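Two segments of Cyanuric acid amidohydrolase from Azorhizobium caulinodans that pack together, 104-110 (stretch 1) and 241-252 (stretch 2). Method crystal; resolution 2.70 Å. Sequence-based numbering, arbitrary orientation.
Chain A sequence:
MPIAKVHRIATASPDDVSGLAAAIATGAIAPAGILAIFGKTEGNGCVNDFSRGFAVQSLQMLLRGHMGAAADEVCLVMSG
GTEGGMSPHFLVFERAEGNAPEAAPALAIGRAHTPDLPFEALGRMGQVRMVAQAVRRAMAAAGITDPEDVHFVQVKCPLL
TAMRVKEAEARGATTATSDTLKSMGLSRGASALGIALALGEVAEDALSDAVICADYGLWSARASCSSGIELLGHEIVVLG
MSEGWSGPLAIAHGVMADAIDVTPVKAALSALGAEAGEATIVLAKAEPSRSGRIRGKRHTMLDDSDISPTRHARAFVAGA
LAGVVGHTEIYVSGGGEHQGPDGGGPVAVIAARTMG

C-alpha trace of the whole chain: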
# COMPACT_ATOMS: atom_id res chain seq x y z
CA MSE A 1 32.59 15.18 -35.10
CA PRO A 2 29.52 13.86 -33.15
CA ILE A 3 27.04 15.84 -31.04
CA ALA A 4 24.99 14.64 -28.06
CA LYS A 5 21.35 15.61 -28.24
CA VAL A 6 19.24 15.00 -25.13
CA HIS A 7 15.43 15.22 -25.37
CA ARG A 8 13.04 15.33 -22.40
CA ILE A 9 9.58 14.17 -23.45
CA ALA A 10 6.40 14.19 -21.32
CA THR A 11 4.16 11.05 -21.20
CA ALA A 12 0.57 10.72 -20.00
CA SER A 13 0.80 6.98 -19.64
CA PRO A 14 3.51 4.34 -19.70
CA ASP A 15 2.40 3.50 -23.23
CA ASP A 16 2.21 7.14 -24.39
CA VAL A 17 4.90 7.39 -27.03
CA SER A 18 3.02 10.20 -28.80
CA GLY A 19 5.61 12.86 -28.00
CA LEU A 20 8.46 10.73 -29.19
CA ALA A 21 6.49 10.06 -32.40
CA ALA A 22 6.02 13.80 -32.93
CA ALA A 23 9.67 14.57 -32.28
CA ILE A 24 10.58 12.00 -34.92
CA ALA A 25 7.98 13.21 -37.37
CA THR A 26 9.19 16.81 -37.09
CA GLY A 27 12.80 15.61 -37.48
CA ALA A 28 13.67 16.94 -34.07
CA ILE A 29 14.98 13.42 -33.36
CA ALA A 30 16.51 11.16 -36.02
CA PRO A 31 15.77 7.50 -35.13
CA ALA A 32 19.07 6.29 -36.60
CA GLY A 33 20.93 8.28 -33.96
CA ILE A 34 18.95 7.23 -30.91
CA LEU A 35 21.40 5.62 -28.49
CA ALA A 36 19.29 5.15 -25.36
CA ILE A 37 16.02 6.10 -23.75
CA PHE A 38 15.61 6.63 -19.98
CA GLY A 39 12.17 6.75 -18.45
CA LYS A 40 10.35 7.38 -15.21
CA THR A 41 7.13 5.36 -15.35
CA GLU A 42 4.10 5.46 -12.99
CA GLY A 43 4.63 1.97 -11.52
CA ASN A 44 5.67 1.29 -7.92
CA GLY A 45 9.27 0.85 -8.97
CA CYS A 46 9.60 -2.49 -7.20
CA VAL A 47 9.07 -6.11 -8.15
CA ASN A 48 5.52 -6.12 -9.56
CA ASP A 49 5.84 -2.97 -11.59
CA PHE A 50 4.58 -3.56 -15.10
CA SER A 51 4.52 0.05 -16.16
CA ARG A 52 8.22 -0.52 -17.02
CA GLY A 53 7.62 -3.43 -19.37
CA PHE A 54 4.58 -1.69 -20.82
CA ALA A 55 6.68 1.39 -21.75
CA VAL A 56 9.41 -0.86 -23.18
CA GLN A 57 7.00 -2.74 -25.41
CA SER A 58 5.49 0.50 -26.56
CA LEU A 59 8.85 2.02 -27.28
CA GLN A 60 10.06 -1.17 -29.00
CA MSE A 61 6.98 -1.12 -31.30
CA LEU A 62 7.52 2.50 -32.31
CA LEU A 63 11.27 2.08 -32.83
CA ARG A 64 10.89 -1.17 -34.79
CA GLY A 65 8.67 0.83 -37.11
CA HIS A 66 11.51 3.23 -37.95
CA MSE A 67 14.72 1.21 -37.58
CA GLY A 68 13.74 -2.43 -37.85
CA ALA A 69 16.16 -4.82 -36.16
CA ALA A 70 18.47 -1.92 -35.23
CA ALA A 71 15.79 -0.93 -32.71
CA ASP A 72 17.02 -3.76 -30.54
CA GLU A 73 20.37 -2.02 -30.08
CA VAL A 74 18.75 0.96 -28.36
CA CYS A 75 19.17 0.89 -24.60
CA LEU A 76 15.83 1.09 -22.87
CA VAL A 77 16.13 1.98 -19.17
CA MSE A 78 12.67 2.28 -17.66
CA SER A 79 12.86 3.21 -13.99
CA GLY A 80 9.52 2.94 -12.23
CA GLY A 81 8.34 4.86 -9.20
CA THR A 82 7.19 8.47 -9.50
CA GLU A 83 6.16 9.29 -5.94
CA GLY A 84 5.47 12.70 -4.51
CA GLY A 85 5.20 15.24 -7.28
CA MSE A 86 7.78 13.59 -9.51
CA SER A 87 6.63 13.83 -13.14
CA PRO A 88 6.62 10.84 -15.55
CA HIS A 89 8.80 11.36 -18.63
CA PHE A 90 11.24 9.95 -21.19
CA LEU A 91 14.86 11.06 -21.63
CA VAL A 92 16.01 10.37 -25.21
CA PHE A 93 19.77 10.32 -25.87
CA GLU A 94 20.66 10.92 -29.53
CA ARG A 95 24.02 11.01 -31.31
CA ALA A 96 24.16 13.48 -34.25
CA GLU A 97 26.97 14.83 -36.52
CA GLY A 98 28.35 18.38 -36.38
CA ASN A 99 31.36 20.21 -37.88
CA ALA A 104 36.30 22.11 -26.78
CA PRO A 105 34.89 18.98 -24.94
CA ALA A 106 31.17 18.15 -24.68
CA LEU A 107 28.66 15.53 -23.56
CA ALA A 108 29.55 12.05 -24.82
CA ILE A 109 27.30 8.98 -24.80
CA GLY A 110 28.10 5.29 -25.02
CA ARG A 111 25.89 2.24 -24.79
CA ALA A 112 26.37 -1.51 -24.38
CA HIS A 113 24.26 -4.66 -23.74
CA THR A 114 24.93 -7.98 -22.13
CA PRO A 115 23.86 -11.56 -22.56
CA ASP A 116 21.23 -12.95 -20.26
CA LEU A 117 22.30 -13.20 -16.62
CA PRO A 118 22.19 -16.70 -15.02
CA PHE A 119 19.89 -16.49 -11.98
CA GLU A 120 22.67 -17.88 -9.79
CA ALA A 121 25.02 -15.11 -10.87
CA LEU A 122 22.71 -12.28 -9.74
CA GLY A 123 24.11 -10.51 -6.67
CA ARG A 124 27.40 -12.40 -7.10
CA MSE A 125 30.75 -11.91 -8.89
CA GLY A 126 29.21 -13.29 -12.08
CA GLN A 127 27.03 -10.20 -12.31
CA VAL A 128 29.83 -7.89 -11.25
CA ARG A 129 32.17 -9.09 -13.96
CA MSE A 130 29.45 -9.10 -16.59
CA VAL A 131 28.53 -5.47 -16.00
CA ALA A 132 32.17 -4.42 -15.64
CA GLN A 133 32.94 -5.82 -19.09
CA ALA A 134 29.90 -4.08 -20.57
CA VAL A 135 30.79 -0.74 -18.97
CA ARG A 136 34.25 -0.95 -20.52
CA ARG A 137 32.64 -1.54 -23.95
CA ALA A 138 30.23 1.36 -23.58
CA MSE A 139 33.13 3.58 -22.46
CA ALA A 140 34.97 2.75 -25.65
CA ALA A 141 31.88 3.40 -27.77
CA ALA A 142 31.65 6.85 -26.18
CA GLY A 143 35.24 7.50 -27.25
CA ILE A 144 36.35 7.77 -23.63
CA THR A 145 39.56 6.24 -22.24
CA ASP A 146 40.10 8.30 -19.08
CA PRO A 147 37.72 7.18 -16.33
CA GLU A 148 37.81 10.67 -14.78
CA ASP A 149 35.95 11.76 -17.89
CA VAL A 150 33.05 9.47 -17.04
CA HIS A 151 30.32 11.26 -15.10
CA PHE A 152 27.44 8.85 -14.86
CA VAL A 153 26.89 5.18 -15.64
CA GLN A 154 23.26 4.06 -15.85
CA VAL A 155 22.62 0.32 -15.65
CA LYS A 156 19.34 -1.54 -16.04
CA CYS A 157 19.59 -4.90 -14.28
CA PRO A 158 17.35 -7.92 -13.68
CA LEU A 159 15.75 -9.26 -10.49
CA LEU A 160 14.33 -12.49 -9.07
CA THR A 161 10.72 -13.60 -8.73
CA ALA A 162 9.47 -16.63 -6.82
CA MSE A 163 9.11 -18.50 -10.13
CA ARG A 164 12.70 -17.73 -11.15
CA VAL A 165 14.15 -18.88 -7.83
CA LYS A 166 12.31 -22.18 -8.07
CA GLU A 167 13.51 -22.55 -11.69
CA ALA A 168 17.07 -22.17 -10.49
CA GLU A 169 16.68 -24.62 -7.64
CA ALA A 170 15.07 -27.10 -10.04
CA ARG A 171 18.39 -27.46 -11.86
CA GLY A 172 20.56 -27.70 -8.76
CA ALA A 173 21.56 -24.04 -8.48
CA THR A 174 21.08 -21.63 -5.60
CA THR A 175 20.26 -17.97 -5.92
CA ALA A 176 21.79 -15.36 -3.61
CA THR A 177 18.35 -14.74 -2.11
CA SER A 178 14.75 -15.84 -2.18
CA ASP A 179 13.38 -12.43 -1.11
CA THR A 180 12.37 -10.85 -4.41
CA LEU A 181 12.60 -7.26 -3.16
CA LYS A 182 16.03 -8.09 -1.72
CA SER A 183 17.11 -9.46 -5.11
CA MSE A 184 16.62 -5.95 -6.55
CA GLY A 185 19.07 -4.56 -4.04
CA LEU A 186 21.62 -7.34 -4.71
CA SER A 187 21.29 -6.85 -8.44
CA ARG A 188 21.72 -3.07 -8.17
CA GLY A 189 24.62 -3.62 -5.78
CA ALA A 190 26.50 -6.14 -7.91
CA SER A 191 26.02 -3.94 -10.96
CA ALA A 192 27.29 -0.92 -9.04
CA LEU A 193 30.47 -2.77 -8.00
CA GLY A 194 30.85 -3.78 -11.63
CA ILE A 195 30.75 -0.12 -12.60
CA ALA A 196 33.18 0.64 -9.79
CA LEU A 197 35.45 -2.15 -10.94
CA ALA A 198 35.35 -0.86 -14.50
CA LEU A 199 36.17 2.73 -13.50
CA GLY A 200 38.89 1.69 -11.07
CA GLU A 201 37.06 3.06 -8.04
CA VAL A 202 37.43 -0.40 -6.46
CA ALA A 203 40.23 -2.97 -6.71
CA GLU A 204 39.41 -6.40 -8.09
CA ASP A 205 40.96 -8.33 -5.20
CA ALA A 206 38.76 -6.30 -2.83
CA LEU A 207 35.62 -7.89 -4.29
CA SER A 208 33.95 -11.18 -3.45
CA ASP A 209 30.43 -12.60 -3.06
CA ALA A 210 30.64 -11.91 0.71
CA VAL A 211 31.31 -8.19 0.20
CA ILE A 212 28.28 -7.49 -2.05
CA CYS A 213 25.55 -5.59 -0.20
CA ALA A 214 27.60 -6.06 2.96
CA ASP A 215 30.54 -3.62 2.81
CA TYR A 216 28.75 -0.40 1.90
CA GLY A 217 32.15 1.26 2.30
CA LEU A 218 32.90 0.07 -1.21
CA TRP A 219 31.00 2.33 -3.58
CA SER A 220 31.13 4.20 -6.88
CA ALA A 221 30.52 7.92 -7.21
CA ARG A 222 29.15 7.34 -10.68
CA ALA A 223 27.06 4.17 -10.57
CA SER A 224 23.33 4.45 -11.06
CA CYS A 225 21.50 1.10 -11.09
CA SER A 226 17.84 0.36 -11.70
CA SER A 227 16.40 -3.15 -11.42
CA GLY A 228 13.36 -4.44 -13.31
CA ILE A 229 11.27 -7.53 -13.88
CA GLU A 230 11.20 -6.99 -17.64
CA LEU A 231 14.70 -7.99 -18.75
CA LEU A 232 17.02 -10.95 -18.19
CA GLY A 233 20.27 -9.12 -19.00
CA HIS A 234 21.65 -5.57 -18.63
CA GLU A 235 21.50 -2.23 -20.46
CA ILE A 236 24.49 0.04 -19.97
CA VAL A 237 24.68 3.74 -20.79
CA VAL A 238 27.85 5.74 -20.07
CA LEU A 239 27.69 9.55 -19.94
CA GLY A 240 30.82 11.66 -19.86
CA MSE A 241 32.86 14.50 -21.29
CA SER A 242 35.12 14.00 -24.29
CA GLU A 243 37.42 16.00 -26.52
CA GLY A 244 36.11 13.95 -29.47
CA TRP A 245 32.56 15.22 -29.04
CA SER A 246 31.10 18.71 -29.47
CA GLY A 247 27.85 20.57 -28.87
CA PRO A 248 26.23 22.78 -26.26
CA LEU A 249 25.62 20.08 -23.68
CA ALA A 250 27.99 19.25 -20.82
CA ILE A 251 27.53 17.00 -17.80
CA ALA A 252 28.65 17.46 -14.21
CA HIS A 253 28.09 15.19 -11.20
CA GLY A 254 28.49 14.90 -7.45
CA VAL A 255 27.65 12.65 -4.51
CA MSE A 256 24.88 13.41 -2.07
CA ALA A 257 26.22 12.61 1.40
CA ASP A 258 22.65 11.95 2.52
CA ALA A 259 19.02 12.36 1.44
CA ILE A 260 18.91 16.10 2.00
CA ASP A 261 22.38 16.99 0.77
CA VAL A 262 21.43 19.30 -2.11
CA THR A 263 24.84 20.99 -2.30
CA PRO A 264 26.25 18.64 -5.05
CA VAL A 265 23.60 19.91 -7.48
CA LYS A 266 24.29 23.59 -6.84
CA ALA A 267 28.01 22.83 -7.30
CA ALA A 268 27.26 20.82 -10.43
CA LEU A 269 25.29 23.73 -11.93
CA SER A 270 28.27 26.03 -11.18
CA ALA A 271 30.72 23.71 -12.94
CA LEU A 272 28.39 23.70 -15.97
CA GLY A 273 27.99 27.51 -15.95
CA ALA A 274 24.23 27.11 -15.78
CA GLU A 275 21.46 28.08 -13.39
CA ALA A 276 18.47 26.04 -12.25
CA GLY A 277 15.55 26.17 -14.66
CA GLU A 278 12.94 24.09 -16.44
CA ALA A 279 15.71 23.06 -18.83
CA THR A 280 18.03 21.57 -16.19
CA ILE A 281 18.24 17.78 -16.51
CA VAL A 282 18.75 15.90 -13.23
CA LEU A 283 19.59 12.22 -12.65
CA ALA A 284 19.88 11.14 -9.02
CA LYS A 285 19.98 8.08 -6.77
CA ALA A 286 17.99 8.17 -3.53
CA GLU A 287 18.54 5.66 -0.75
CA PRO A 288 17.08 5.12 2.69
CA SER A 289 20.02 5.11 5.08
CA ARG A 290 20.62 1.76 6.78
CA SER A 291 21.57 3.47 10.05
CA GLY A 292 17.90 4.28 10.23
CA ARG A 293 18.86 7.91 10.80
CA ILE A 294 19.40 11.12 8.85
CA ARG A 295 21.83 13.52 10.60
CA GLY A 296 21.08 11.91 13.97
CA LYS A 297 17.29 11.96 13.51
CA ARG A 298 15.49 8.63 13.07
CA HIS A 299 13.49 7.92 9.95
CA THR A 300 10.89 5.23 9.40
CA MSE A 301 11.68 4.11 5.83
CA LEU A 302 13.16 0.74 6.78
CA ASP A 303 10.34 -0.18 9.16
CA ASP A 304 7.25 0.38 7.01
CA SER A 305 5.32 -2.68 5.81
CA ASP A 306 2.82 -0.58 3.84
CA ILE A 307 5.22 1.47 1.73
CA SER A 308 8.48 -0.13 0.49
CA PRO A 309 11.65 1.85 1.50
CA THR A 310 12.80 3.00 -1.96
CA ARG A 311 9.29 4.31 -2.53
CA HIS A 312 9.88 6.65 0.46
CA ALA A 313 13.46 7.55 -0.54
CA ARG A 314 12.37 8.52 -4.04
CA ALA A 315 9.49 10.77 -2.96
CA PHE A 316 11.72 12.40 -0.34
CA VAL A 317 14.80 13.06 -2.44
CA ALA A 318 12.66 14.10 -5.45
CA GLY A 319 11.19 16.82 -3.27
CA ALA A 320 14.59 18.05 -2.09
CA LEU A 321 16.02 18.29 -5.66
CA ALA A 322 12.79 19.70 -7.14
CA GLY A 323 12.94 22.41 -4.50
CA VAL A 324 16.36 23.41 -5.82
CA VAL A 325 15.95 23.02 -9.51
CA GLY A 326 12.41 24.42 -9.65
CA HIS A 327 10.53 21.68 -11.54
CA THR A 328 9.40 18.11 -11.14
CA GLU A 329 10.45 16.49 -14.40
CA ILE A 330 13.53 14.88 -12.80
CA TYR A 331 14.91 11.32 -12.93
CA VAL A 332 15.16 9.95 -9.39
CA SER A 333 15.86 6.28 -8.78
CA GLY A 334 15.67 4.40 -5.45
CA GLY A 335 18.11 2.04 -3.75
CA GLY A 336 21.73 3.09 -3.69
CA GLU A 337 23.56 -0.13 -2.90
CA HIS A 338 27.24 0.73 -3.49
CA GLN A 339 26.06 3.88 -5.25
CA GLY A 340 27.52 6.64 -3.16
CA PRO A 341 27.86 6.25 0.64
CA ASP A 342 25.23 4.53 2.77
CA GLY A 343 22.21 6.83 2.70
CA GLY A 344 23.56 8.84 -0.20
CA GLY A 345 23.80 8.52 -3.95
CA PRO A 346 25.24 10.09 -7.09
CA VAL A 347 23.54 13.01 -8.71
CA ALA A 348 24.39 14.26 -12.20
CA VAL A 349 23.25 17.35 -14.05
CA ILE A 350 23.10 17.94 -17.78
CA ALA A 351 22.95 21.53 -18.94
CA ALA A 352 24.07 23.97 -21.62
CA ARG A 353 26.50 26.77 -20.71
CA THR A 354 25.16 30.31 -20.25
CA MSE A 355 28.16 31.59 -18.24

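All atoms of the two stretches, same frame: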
# COMPACT_ATOMS: atom_id res chain seq x y z
N ALA A 104 36.49 22.49 -28.18
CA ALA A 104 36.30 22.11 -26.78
C ALA A 104 35.45 20.83 -26.60
O ALA A 104 34.76 20.37 -27.54
CB ALA A 104 35.67 23.28 -26.00
N PRO A 105 35.50 20.24 -25.38
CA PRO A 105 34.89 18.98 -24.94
C PRO A 105 33.41 19.12 -24.57
O PRO A 105 33.02 20.18 -24.05
CB PRO A 105 35.73 18.61 -23.72
CG PRO A 105 36.07 19.92 -23.12
CD PRO A 105 36.26 20.87 -24.28
N ALA A 106 32.62 18.09 -24.86
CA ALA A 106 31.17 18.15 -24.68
C ALA A 106 30.62 16.81 -24.23
O ALA A 106 31.38 15.86 -24.07
CB ALA A 106 30.47 18.58 -25.97
N LEU A 107 29.31 16.74 -24.02
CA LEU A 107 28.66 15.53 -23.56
C LEU A 107 28.94 14.41 -24.54
O LEU A 107 28.80 14.61 -25.75
CB LEU A 107 27.16 15.74 -23.40
CG LEU A 107 26.31 14.53 -22.95
CD1 LEU A 107 26.85 13.92 -21.68
CD2 LEU A 107 24.85 14.92 -22.74
N ALA A 108 29.37 13.26 -24.02
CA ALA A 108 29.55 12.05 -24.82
C ALA A 108 28.68 10.94 -24.25
O ALA A 108 28.46 10.89 -23.04
CB ALA A 108 31.00 11.63 -24.85
N ILE A 109 28.22 10.05 -25.13
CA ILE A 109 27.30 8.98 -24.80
C ILE A 109 27.75 7.65 -25.36
O ILE A 109 28.10 7.56 -26.53
CB ILE A 109 25.92 9.24 -25.37
CG1 ILE A 109 25.42 10.61 -24.94
CG2 ILE A 109 24.95 8.14 -24.96
CD1 ILE A 109 24.37 11.10 -25.86
N GLY A 110 27.77 6.61 -24.53
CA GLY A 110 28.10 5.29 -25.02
C GLY A 110 27.12 4.27 -24.49
O GLY A 110 26.59 4.42 -23.38
N MSE A 241 32.31 13.44 -20.46
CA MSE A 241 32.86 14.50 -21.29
C MSE A 241 33.99 13.94 -22.15
O MSE A 241 34.73 13.04 -21.72
CB MSE A 241 33.35 15.65 -20.44
CG MSE A 241 32.28 16.21 -19.57
SE MSE A 241 31.03 17.26 -20.61
CE MSE A 241 32.14 18.84 -20.85
N SER A 242 34.11 14.47 -23.36
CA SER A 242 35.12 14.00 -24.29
C SER A 242 35.57 15.10 -25.21
O SER A 242 34.76 15.89 -25.66
CB SER A 242 34.59 12.84 -25.13
OG SER A 242 35.43 12.61 -26.24
N GLU A 243 36.87 15.10 -25.52
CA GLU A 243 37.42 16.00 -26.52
C GLU A 243 36.87 15.67 -27.92
O GLU A 243 36.79 16.56 -28.78
CB GLU A 243 38.95 15.92 -26.53
CG GLU A 243 39.61 16.25 -25.19
CD GLU A 243 39.58 17.73 -24.85
OE1 GLU A 243 39.30 18.55 -25.76
OE2 GLU A 243 39.86 18.08 -23.68
N GLY A 244 36.53 14.40 -28.15
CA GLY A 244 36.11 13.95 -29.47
C GLY A 244 34.64 14.11 -29.75
O GLY A 244 34.12 13.56 -30.73
N TRP A 245 33.96 14.85 -28.88
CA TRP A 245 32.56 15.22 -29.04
C TRP A 245 32.42 16.75 -29.00
O TRP A 245 33.23 17.43 -28.39
CB TRP A 245 31.69 14.58 -27.95
CG TRP A 245 31.36 13.12 -28.14
CD1 TRP A 245 32.22 12.07 -28.09
CD2 TRP A 245 30.06 12.55 -28.33
NE1 TRP A 245 31.54 10.89 -28.28
CE2 TRP A 245 30.21 11.16 -28.43
CE3 TRP A 245 28.77 13.10 -28.44
CZ2 TRP A 245 29.14 10.30 -28.63
CZ3 TRP A 245 27.71 12.24 -28.65
CH2 TRP A 245 27.91 10.86 -28.74
N SER A 246 31.39 17.29 -29.64
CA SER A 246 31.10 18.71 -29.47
C SER A 246 29.59 18.98 -29.39
O SER A 246 28.77 18.11 -29.65
CB SER A 246 31.69 19.53 -30.60
OG SER A 246 30.94 19.31 -31.78
N GLY A 247 29.23 20.20 -29.02
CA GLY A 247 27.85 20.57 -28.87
C GLY A 247 27.70 21.42 -27.63
O GLY A 247 28.65 21.67 -26.89
N PRO A 248 26.48 21.89 -27.38
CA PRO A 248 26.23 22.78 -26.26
C PRO A 248 26.18 22.06 -24.91
O PRO A 248 26.38 22.68 -23.87
CB PRO A 248 24.87 23.39 -26.60
CG PRO A 248 24.21 22.39 -27.46
CD PRO A 248 25.29 21.68 -28.22
N LEU A 249 25.91 20.77 -24.93
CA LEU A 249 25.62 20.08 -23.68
C LEU A 249 26.87 19.56 -22.98
O LEU A 249 27.72 18.92 -23.60
CB LEU A 249 24.64 18.93 -23.95
CG LEU A 249 23.19 19.29 -24.33
CD1 LEU A 249 22.38 18.06 -24.55
CD2 LEU A 249 22.56 20.12 -23.22
N ALA A 250 26.98 19.87 -21.69
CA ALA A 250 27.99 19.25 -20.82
C ALA A 250 27.31 18.51 -19.66
O ALA A 250 26.11 18.68 -19.41
CB ALA A 250 28.94 20.27 -20.28
N ILE A 251 28.09 17.71 -18.94
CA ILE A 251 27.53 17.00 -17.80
C ILE A 251 28.46 17.19 -16.63
O ILE A 251 29.68 17.22 -16.81
CB ILE A 251 27.33 15.48 -18.10
CG1 ILE A 251 26.60 14.78 -16.96
CG2 ILE A 251 28.66 14.80 -18.41
CD1 ILE A 251 26.20 13.34 -17.27
N ALA A 252 27.89 17.37 -15.45
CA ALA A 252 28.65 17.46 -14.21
C ALA A 252 27.97 16.53 -13.23
O ALA A 252 26.81 16.17 -13.44
CB ALA A 252 28.68 18.88 -13.70
O HOH W 1 27.94 16.84 -27.51

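Stretch 1 enters as loop and becomes a strand at A106, and stretch 2 wraps it with two backbone edges and one large ring. At P105 the chain is already close: its CA lies 3.2 Å from S242 O, a CA-H...O contact that precedes the true pairing. A106 then forms the antiparallel hydrogen-bonded pair with S242, A106 N giving to S242 O at 3.2 Å and S242 N to A106 O at 3.1 Å. A106 CB and the S242 side chain share one sheet face, and the small methyl sits 3.6 Å from S246 C.

L107 changes partner. Its N donates to L249 O at 2.7 Å, so neighbouring amides of stretch 1 are satisfied by separate segments of stretch 2, with strands 106-110 and 249-252 inclined at 78°. Its carbonyl is met by a water, which donates from 3.0 Å to L107 O and from 2.6 Å to S246 O, bridging two acceptors. The leucine side chain packs in apolar contact, L107 CD1 lying 3.8 Å from I251 CG2.

The type I turn from S242 to W245 brings the indole alongside the strand. A108 CB lies over the face of the W245 five-membered ring, 3.4 Å from its centroid and nearly on the normal, a CH-pi contact suited to a short methyl. I109 CB reaches W245 CH2 at 4.2 Å; G110 makes no contact.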